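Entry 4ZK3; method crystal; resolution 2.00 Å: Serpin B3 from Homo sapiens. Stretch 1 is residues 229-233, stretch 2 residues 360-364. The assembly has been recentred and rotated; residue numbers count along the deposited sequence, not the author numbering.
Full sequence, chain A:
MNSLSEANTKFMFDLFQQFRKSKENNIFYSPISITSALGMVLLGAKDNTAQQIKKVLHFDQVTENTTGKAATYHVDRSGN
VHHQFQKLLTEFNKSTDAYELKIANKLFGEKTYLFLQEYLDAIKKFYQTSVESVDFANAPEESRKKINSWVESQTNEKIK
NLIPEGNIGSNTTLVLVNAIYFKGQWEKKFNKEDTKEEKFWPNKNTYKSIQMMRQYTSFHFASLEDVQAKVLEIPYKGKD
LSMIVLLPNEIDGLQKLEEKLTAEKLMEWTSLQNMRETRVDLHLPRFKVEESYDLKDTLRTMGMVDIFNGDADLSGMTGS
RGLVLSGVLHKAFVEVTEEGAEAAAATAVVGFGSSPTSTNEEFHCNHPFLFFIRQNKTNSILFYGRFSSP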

# COMPACT_ATOMS: atom_id res chain seq x y z
N ALA A 229 -10.87 8.49 20.43
CA ALA A 229 -9.53 8.34 19.85
C ALA A 229 -8.92 9.69 19.66
O ALA A 229 -9.60 10.72 19.77
CB ALA A 229 -9.61 7.63 18.51
N LYS A 230 -7.63 9.69 19.37
CA LYS A 230 -6.93 10.88 18.96
C LYS A 230 -6.25 10.67 17.61
O LYS A 230 -5.98 9.51 17.18
CB LYS A 230 -5.91 11.27 19.99
CG LYS A 230 -6.52 11.67 21.33
CD LYS A 230 -5.39 11.80 22.35
CE LYS A 230 -5.90 12.17 23.73
NZ LYS A 230 -4.76 12.19 24.70
N VAL A 231 -6.00 11.79 16.95
CA VAL A 231 -5.33 11.84 15.62
C VAL A 231 -4.16 12.79 15.62
O VAL A 231 -4.28 13.91 16.07
CB VAL A 231 -6.30 12.29 14.49
CG1 VAL A 231 -5.62 12.18 13.14
CG2 VAL A 231 -7.46 11.37 14.45
N LEU A 232 -3.03 12.35 15.07
CA LEU A 232 -1.87 13.17 14.93
C LEU A 232 -1.26 13.13 13.53
O LEU A 232 -1.15 12.05 12.94
CB LEU A 232 -0.80 12.75 15.96
CG LEU A 232 0.35 13.71 16.22
CD1 LEU A 232 -0.14 14.89 17.03
CD2 LEU A 232 1.41 13.02 17.03
N GLU A 233 -0.82 14.29 13.03
CA GLU A 233 -0.04 14.37 11.79
C GLU A 233 1.42 14.63 12.15
O GLU A 233 1.74 15.57 12.85
CB GLU A 233 -0.55 15.46 10.82
CG GLU A 233 0.29 15.63 9.58
CD GLU A 233 0.28 16.99 8.97
OE1 GLU A 233 0.16 18.00 9.71
OE2 GLU A 233 0.48 17.06 7.75
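Stretch 2 360-364: NEEFH

Residues 361-364 form a β-strand that lies across the strand 229-233 rather than alongside it. The two axes approach to 8.9 Å, and their N-to-C directions differ by 87° (signed crossing angle -87°), so the strands are nearly perpendicular. At this separation and angle the backbones do not pair as neighbours in a sheet, and the contact is made largely through side chains. The nearest pair of α-carbons joins Lys-230 CA and Phe-363 CA, 7.7 Å apart, and 263 Å² of surface is buried in total, counting both sides.

Phe-363 contributes most of the area from its strand. Its CA-to-CB bond points toward stretch 1, and with chi1 at -162° (t) and chi2 at 91° the ring of this buried residue meets three consecutive residues, Lys-230 and Leu-232 through CB and Val-231 through its backbone N. Leu-232 covers one face: its CB lies 3.8 Å from the ring centroid and only 13° off the ring normal, a CH-π arrangement, and the same CB is 3.8 Å from Phe-363 CZ. Lys-230 instead meets the ring at its edge, with CB 3.8 Å from Phe-363 CE1. Between them in sequence, the CA-to-CB bond of Val-231 points away from stretch 2, yet its backbone N still comes within 4.1 Å of Phe-363 CE1, again near the plane of the ring.

Beyond this apolar contact, Lys-230 reaches past the ring to the two residues that precede Phe-363. With chi1 m and chi2 to chi4 all t, the chain is almost fully stretched past CB, which carries the ammonium group to the backbone of Glu-362; NZ donates a hydrogen bond to Glu-362 O at 2.9 Å. The same NZ forms a longer salt bridge with Glu-361 OE1, at 3.6 Å. Lys-230 thus combines packing near its base with polar contacts at its tip.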

# COMPACT_ATOMS: atom_id res chain seq x y z
N ASN A 360 0.94 19.95 27.11
CA ASN A 360 -0.42 19.57 27.64
C ASN A 360 -0.92 18.20 27.12
O ASN A 360 -0.97 17.23 27.90
CB ASN A 360 -1.44 20.68 27.33
CG ASN A 360 -1.47 21.04 25.85
OD1 ASN A 360 -2.07 20.35 25.03
ND2 ASN A 360 -0.79 22.12 25.50
N GLU A 361 -1.26 18.12 25.82
CA GLU A 361 -1.77 16.89 25.21
C GLU A 361 -0.71 15.81 25.18
O GLU A 361 0.45 16.04 24.82
CB GLU A 361 -2.25 17.09 23.75
CG GLU A 361 -3.66 17.63 23.53
CD GLU A 361 -4.71 16.99 24.41
OE1 GLU A 361 -4.80 15.74 24.51
OE2 GLU A 361 -5.48 17.77 24.99
N GLU A 362 -1.14 14.60 25.50
CA GLU A 362 -0.30 13.43 25.40
C GLU A 362 -0.78 12.58 24.23
O GLU A 362 -1.99 12.43 24.02
CB GLU A 362 -0.38 12.62 26.69
CG GLU A 362 0.11 13.40 27.90
CD GLU A 362 0.48 12.49 29.03
OE1 GLU A 362 -0.09 11.39 29.08
OE2 GLU A 362 1.35 12.87 29.83
N PHE A 363 0.19 12.01 23.51
CA PHE A 363 -0.06 11.05 22.44
C PHE A 363 0.97 9.90 22.58
O PHE A 363 2.06 9.94 22.01
CB PHE A 363 0.04 11.76 21.07
CG PHE A 363 -0.60 11.02 19.95
CD1 PHE A 363 -1.92 11.24 19.62
CD2 PHE A 363 0.13 10.12 19.19
CE1 PHE A 363 -2.50 10.56 18.58
CE2 PHE A 363 -0.45 9.42 18.14
CZ PHE A 363 -1.77 9.63 17.84
N HIS A 364 0.61 8.90 23.35
CA HIS A 364 1.51 7.85 23.72
C HIS A 364 1.12 6.58 23.09
O HIS A 364 0.26 5.91 23.57
CB HIS A 364 1.46 7.64 25.23
CG HIS A 364 2.09 8.74 26.01
ND1 HIS A 364 2.16 8.73 27.40
CD2 HIS A 364 2.69 9.89 25.61
CE1 HIS A 364 2.76 9.83 27.81
NE2 HIS A 364 3.10 10.55 26.75